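Local coordinates for restriction endonuclease R.BpuJI (Bacillus pumilus, PDB 2VLA), which recognises its specific DNA sequence through the N-terminal domain described here and, as the full-length enzyme, probably cuts DNA as an endonuclease, at residues P5-R10 / S167-Q172; I160-L165 / I192-R197. All coordinates share one frame; numbering follows the deposited sequence. Where two conformers were deposited one is given.

Interaction 1. Residues P5-R10 / S167-Q172. With nucleotides of chain B.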
loop_
_atom_site.group_PDB
_atom_site.type_symbol
_atom_site.label_atom_id
_atom_site.label_comp_id
_atom_site.label_asym_id
_atom_site.label_seq_id
_atom_site.Cartn_x
_atom_site.Cartn_y
_atom_site.Cartn_z
ATOM N N PRO A 5 -16.575 12.087 -9.125
ATOM C CA PRO A 5 -15.353 12.182 -8.317
ATOM C C PRO A 5 -15.408 13.280 -7.277
ATOM O O PRO A 5 -14.528 13.373 -6.452
ATOM C CB PRO A 5 -14.270 12.462 -9.359
ATOM C CG PRO A 5 -14.979 13.125 -10.469
ATOM C CD PRO A 5 -16.337 12.465 -10.525
ATOM N N GLU A 6 -16.436 14.117 -7.314
ATOM C CA GLU A 6 -16.546 15.189 -6.336
ATOM C C GLU A 6 -16.628 14.636 -4.913
ATOM O O GLU A 6 -16.239 15.295 -3.985
ATOM C CB GLU A 6 -17.743 16.109 -6.644
ATOM C CG GLU A 6 -17.391 17.229 -7.627
ATOM C CD GLU A 6 -18.540 18.210 -7.890
ATOM O OE1 GLU A 6 -19.495 18.268 -7.080
ATOM O OE2 GLU A 6 -18.465 18.942 -8.901
ATOM N N GLU A 7 -17.153 13.421 -4.753
ATOM C CA GLU A 7 -17.121 12.734 -3.451
ATOM C C GLU A 7 -15.697 12.245 -3.156
ATOM O O GLU A 7 -15.200 11.332 -3.784
ATOM C CB GLU A 7 -18.097 11.561 -3.434
ATOM C CG GLU A 7 -19.548 11.965 -3.571
ATOM C CD GLU A 7 -20.506 10.763 -3.629
ATOM O OE1 GLU A 7 -20.051 9.605 -3.486
ATOM O OE2 GLU A 7 -21.727 10.986 -3.805
ATOM N N GLN A 8 -15.047 12.903 -2.228
ATOM C CA GLN A 8 -13.649 12.641 -1.960
ATOM C C GLN A 8 -13.483 12.011 -0.590
ATOM O O GLN A 8 -14.276 12.255 0.311
ATOM C CB GLN A 8 -12.847 13.963 -2.031
ATOM C CG GLN A 8 -12.717 14.548 -3.433
ATOM C CD GLN A 8 -11.614 13.867 -4.251
ATOM O OE1 GLN A 8 -10.442 13.967 -3.921
ATOM N NE2 GLN A 8 -12.005 13.168 -5.328
ATOM N N PHE A 9 -12.432 11.206 -0.429
ATOM C CA PHE A 9 -12.224 10.475 0.815
ATOM C C PHE A 9 -10.761 10.165 1.002
ATOM O O PHE A 9 -10.171 9.457 0.201
ATOM C CB PHE A 9 -13.056 9.168 0.802
ATOM C CG PHE A 9 -12.952 8.355 2.087
ATOM C CD1 PHE A 9 -11.922 7.456 2.266
ATOM C CD2 PHE A 9 -13.884 8.501 3.093
ATOM C CE1 PHE A 9 -11.816 6.721 3.433
ATOM C CE2 PHE A 9 -13.792 7.766 4.254
ATOM C CZ PHE A 9 -12.749 6.881 4.427
ATOM N N ARG A 10 -10.165 10.741 2.047
ATOM C CA ARG A 10 -8.763 10.504 2.351
ATOM C C ARG A 10 -8.587 9.107 2.912
ATOM O O ARG A 10 -9.189 8.753 3.935
ATOM C CB ARG A 10 -8.256 11.562 3.337
ATOM C CG ARG A 10 -6.777 11.424 3.681
ATOM C CD ARG A 10 -6.273 12.573 4.503
ATOM N NE ARG A 10 -4.835 12.497 4.699
ATOM C CZ ARG A 10 -4.221 11.973 5.758
ATOM N NH1 ARG A 10 -4.901 11.448 6.747
ATOM N NH2 ARG A 10 -2.890 12.003 5.839
ATOM N N SER A 167 -10.901 9.241 -4.559
ATOM C CA SER A 167 -12.312 9.229 -4.970
ATOM C C SER A 167 -13.092 8.198 -4.152
ATOM O O SER A 167 -12.805 7.009 -4.214
ATOM C CB SER A 167 -12.440 8.897 -6.462
ATOM O OG SER A 167 -13.786 8.448 -6.804
ATOM N N LEU A 168 -14.055 8.666 -3.372
ATOM C CA LEU A 168 -14.857 7.766 -2.564
ATOM C C LEU A 168 -15.496 6.663 -3.411
ATOM O O LEU A 168 -15.460 5.485 -3.039
ATOM C CB LEU A 168 -15.925 8.538 -1.805
ATOM C CG LEU A 168 -16.877 7.673 -0.983
ATOM C CD1 LEU A 168 -16.135 6.959 0.161
ATOM C CD2 LEU A 168 -18.072 8.514 -0.444
ATOM N N GLN A 169 -16.089 7.033 -4.540
ATOM C CA GLN A 169 -16.834 6.050 -5.328
ATOM C C GLN A 169 -15.927 4.997 -5.919
ATOM O O GLN A 169 -16.273 3.809 -5.955
ATOM C CB GLN A 169 -17.665 6.719 -6.422
ATOM C CG GLN A 169 -18.856 7.489 -5.882
ATOM C CD GLN A 169 -19.671 8.161 -6.970
ATOM O OE1 GLN A 169 -19.361 8.051 -8.138
ATOM N NE2 GLN A 169 -20.740 8.853 -6.571
ATOM N N VAL A 170 -14.729 5.404 -6.349
ATOM C CA VAL A 170 -13.778 4.438 -6.842
ATOM C C VAL A 170 -13.349 3.506 -5.716
ATOM O O VAL A 170 -13.277 2.296 -5.897
ATOM C CB VAL A 170 -12.527 5.139 -7.471
ATOM C CG1 VAL A 170 -11.394 4.125 -7.686
ATOM C CG2 VAL A 170 -12.913 5.823 -8.770
ATOM N N LEU A 171 -13.046 4.075 -4.544
ATOM C CA LEU A 171 -12.576 3.296 -3.409
ATOM C C LEU A 171 -13.666 2.336 -2.871
ATOM O O LEU A 171 -13.353 1.328 -2.244
ATOM C CB LEU A 171 -12.071 4.231 -2.293
ATOM C CG LEU A 171 -10.824 5.083 -2.588
ATOM C CD1 LEU A 171 -10.690 6.084 -1.473
ATOM C CD2 LEU A 171 -9.598 4.196 -2.726
ATOM N N GLN A 172 -14.925 2.688 -3.111
ATOM C CA GLN A 172 -16.066 1.815 -2.787
ATOM C C GLN A 172 -16.268 0.719 -3.802
ATOM O O GLN A 172 -17.141 -0.151 -3.628
ATOM C CB GLN A 172 -17.334 2.644 -2.687
ATOM C CG GLN A 172 -17.373 3.570 -1.476
ATOM C CD GLN A 172 -18.579 4.453 -1.481
ATOM O OE1 GLN A 172 -18.992 4.933 -2.532
ATOM N NE2 GLN A 172 -19.163 4.687 -0.291
ATOM P P DC B 7 -3.815 10.993 10.497
ATOM O OP1 DC B 7 -5.065 11.667 10.885
ATOM O OP2 DC B 7 -3.757 10.319 9.187
ATOM O "O5'" DC B 7 -2.568 11.996 10.552
ATOM C "C5'" DC B 7 -2.386 12.843 11.682
ATOM C "C4'" DC B 7 -1.073 13.607 11.574
ATOM O "O4'" DC B 7 0.049 12.685 11.720
ATOM C "C3'" DC B 7 -0.826 14.302 10.229
ATOM O "O3'" DC B 7 -0.260 15.573 10.473
ATOM C "C2'" DC B 7 0.224 13.435 9.557
ATOM C "C1'" DC B 7 1.031 13.027 10.752
ATOM N N1 DC B 7 1.935 11.870 10.626
ATOM C C2 DC B 7 3.129 11.885 11.337
ATOM O O2 DC B 7 3.421 12.902 11.981
ATOM N N3 DC B 7 3.954 10.820 11.273
ATOM C C4 DC B 7 3.563 9.734 10.595
ATOM N N4 DC B 7 4.374 8.686 10.552
ATOM C C5 DC B 7 2.343 9.702 9.873
ATOM C C6 DC B 7 1.569 10.776 9.909
HETATM O O HOH W 1 -16.044 9.763 -5.879
HETATM O O HOH W 2 -20.797 7.083 -2.804
#

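Interaction 2. Residues I160-L165 / I192-R197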
loop_
_atom_site.group_PDB
_atom_site.type_symbol
_atom_site.label_atom_id
_atom_site.label_comp_id
_atom_site.label_asym_id
_atom_site.label_seq_id
_atom_site.Cartn_x
_atom_site.Cartn_y
_atom_site.Cartn_z
ATOM N N ILE A 160 -4.405 10.697 -10.942
ATOM C CA ILE A 160 -4.571 9.455 -10.205
ATOM C C ILE A 160 -4.985 9.733 -8.750
ATOM O O ILE A 160 -5.767 8.983 -8.158
ATOM C CB ILE A 160 -3.300 8.604 -10.253
ATOM C CG1 ILE A 160 -2.967 8.230 -11.703
ATOM C CG2 ILE A 160 -3.460 7.352 -9.413
ATOM C CD1 ILE A 160 -1.570 7.615 -11.871
ATOM N N ALA A 161 -4.509 10.842 -8.195
ATOM C CA ALA A 161 -4.895 11.239 -6.863
ATOM C C ALA A 161 -6.380 11.566 -6.773
ATOM O O ALA A 161 -7.073 11.042 -5.918
ATOM C CB ALA A 161 -4.046 12.461 -6.395
ATOM N N TYR A 162 -6.848 12.480 -7.617
ATOM C CA TYR A 162 -8.203 13.021 -7.475
ATOM C C TYR A 162 -9.234 12.035 -7.964
ATOM O O TYR A 162 -10.272 11.855 -7.335
ATOM C CB TYR A 162 -8.340 14.318 -8.271
ATOM C CG TYR A 162 -9.700 14.969 -8.140
ATOM C CD1 TYR A 162 -10.011 15.750 -7.040
ATOM C CD2 TYR A 162 -10.698 14.733 -9.087
ATOM C CE1 TYR A 162 -11.269 16.306 -6.893
ATOM C CE2 TYR A 162 -11.965 15.290 -8.955
ATOM C CZ TYR A 162 -12.245 16.077 -7.856
ATOM O OH TYR A 162 -13.499 16.646 -7.725
ATOM N N TYR A 163 -8.963 11.444 -9.113
ATOM C CA TYR A 163 -9.986 10.626 -9.778
ATOM C C TYR A 163 -10.012 9.179 -9.296
ATOM O O TYR A 163 -11.027 8.485 -9.476
ATOM C CB TYR A 163 -9.821 10.674 -11.292
ATOM C CG TYR A 163 -10.080 12.030 -11.917
ATOM C CD1 TYR A 163 -11.364 12.439 -12.227
ATOM C CD2 TYR A 163 -9.030 12.894 -12.213
ATOM C CE1 TYR A 163 -11.611 13.667 -12.815
ATOM C CE2 TYR A 163 -9.266 14.128 -12.789
ATOM C CZ TYR A 163 -10.554 14.497 -13.110
ATOM O OH TYR A 163 -10.763 15.729 -13.692
ATOM N N VAL A 164 -8.926 8.708 -8.692
ATOM C CA VAL A 164 -8.801 7.304 -8.281
ATOM C C VAL A 164 -8.547 7.150 -6.782
ATOM O O VAL A 164 -9.454 6.762 -6.040
ATOM C CB VAL A 164 -7.715 6.579 -9.091
ATOM C CG1 VAL A 164 -7.548 5.129 -8.635
ATOM C CG2 VAL A 164 -8.006 6.679 -10.574
ATOM N N LEU A 165 -7.363 7.582 -6.288
ATOM C CA LEU A 165 -6.956 7.172 -4.947
ATOM C C LEU A 165 -7.573 7.999 -3.815
ATOM O O LEU A 165 -7.500 7.598 -2.650
ATOM C CB LEU A 165 -5.446 7.123 -4.811
ATOM C CG LEU A 165 -4.787 5.903 -5.460
ATOM C CD1 LEU A 165 -3.273 6.052 -5.382
ATOM C CD2 LEU A 165 -5.221 4.573 -4.801
ATOM N N ILE A 192 -10.785 21.757 -17.326
ATOM C CA ILE A 192 -10.851 21.485 -15.904
ATOM C C ILE A 192 -9.699 20.573 -15.509
ATOM O O ILE A 192 -9.516 19.496 -16.096
ATOM C CB ILE A 192 -12.187 20.798 -15.538
ATOM C CG1 ILE A 192 -13.353 21.767 -15.741
ATOM C CG2 ILE A 192 -12.166 20.290 -14.099
ATOM C CD1 ILE A 192 -14.732 21.090 -15.712
ATOM N N THR A 193 -8.895 21.031 -14.554
ATOM C CA THR A 193 -7.833 20.221 -13.992
ATOM C C THR A 193 -8.080 20.105 -12.485
ATOM O O THR A 193 -8.693 20.988 -11.880
ATOM C CB THR A 193 -6.462 20.854 -14.270
ATOM O OG1 THR A 193 -5.418 19.943 -13.911
ATOM C CG2 THR A 193 -6.309 22.118 -13.500
ATOM N N LYS A 194 -7.652 19.002 -11.889
ATOM C CA LYS A 194 -7.980 18.736 -10.497
ATOM C C LYS A 194 -6.755 18.319 -9.689
ATOM O O LYS A 194 -5.848 17.669 -10.202
ATOM C CB LYS A 194 -9.055 17.630 -10.408
ATOM C CG LYS A 194 -10.414 18.038 -10.949
ATOM C CD LYS A 194 -11.148 18.966 -9.987
ATOM C CE LYS A 194 -12.594 19.201 -10.423
ATOM N NZ LYS A 194 -13.146 20.450 -9.838
ATOM N N LYS A 195 -6.760 18.687 -8.413
ATOM C CA LYS A 195 -5.750 18.237 -7.465
ATOM C C LYS A 195 -6.411 17.917 -6.136
ATOM O O LYS A 195 -7.553 18.315 -5.889
ATOM C CB LYS A 195 -4.684 19.315 -7.267
ATOM C CG LYS A 195 -3.844 19.576 -8.501
ATOM C CD LYS A 195 -2.686 20.500 -8.204
ATOM C CE LYS A 195 -1.894 20.813 -9.465
ATOM N NZ LYS A 195 -0.808 21.803 -9.216
ATOM N N VAL A 196 -5.711 17.173 -5.291
ATOM C CA VAL A 196 -6.210 16.870 -3.953
ATOM C C VAL A 196 -5.500 17.757 -2.927
ATOM O O VAL A 196 -4.310 17.650 -2.745
ATOM C CB VAL A 196 -5.947 15.393 -3.602
ATOM C CG1 VAL A 196 -6.347 15.114 -2.168
ATOM C CG2 VAL A 196 -6.689 14.465 -4.597
ATOM N N ARG A 197 -6.285 18.575 -2.227
ATOM C CA ARG A 197 -5.786 19.428 -1.168
ATOM C C ARG A 197 -6.861 19.461 -0.065
ATOM O O ARG A 197 -8.023 19.113 -0.307
ATOM C CB ARG A 197 -5.514 20.853 -1.695
ATOM C CG ARG A 197 -4.398 20.946 -2.774
ATOM C CD ARG A 197 -3.021 20.606 -2.205
ATOM N NE ARG A 197 -1.945 20.808 -3.182
ATOM C CZ ARG A 197 -1.509 19.882 -4.036
ATOM N NH1 ARG A 197 -2.091 18.684 -4.084
ATOM N NH2 ARG A 197 -0.523 20.166 -4.882
HETATM O O HOH W 3 -8.843 16.959 -15.442
#

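Interaction 1. Residues P5-R10 / S167-Q172
The Glu7 backbone carbonyl reaches across to the start of a short helix of the DNA-recognition domain and is gripped there twice. It accepts from Leu168 N, with Glu7 O to Leu168 N at 2.9 Å and the donor tilted 33° from the carbonyl plane, and from a water that also takes hydrogens from Ser167 OG and Gln169 N. Ser167 is the N-cap of helix 168-171: its OG accepts from Val170 N. The Glu7 carboxylate adds a weak bond, Gln169 NE2 to Glu7 OE1 at 3.2 Å, with the amide and carboxylate planes nearly perpendicular; Gln169 OE1 is taken by Asn4 N. Gln8 folds back at chi2 (-80°), and its NE2 sits 2.8 Å from Pro5 O, in the carbonyl plane; that NE2 also bonds Tyr162 O, while OE1 accepts from Asn166 ND2. An alanine at Gln8 would probably leave Pro5 O and Tyr162 O without this donor, Asn166 without its acceptor, and residues 5-8 less firmly held. Past Phe9, whose CB rests 3.8 Å from Leu168 CD1, the chain runs on to the DNA. There Arg10, held by Tyr205, points NH1 at OP2 of DC7 of chain B, 2.9 Å away and almost straight at 171°.

Interaction 2. Residues I160-L165 / I192-R197
Lys194 lays its aliphatic chain over one face of Tyr162, joining the extended loop 192-197 to the last turns of helix 157-165, where the helix widens into a pi-type turn. In that turn Leu165 N bonds back to Ile160 O, with 2.8 Å between the two atoms. The contact packs the connection between helices 177-189 and 203-219 on helix 157-165, within the DNA-recognition domain. Lys194 CB makes a CH-pi contact, 3.7 Å from the centroid of the Tyr162 ring and 21° off the ring normal, offset toward the rim near CG and CD2. CG comes next and touches both tyrosines: Tyr163 OH is 3.6 Å from Lys194 CG, and Tyr162 CE2 is about as near. The bend at chi2 (-75°) brings CD over toward the hydroxyl end of the ring, with Lys194 CD 3.8 Å from Tyr162 CZ. CE follows to the hydroxyl, Lys194 CE to Tyr162 OH being 3.8 Å, and NZ ends beyond it, too far from that oxygen to bond.

The ring under the lysine is itself braced within the helix, since Tyr162 CD2 sits over the centre of the Tyr163 ring. The Tyr163 hydroxyl has Asp187 OD2 as its main partner; a water, donating both to it and to Ile192 O, links the two segments, which share no direct hydrogen bond. Further along the loop, Val196 turns CG2, anti to its carbonyl carbon, into the helix. That methyl stands at the edge of the Tyr162 ring, 3.6 Å from Tyr162 CA, and Val196 CG2 lies 3.8 Å from Ala161 CB.

Interactions 1 and 2 are neighbours, their centres 10 Å apart, because helix 157-165 is followed in the chain by helix 168-171. The N-terminal residues 5-10 touch both: besides the Gln8 amide, Glu6 CA packs 3.7 Å from Tyr162 OH. Tyr162 therefore has loop 192-197 against its ring and loop 5-10 against its hydroxyl. Interaction 1 reaches the DNA backbone directly, whereas the nearest atom of interaction 2 is about 8 Å from the nucleic acid. Interaction 1 also contributes Gln172 to the pocket of the bound polyether, and the Gln169 side chain is about 10 Å from a sodium ion.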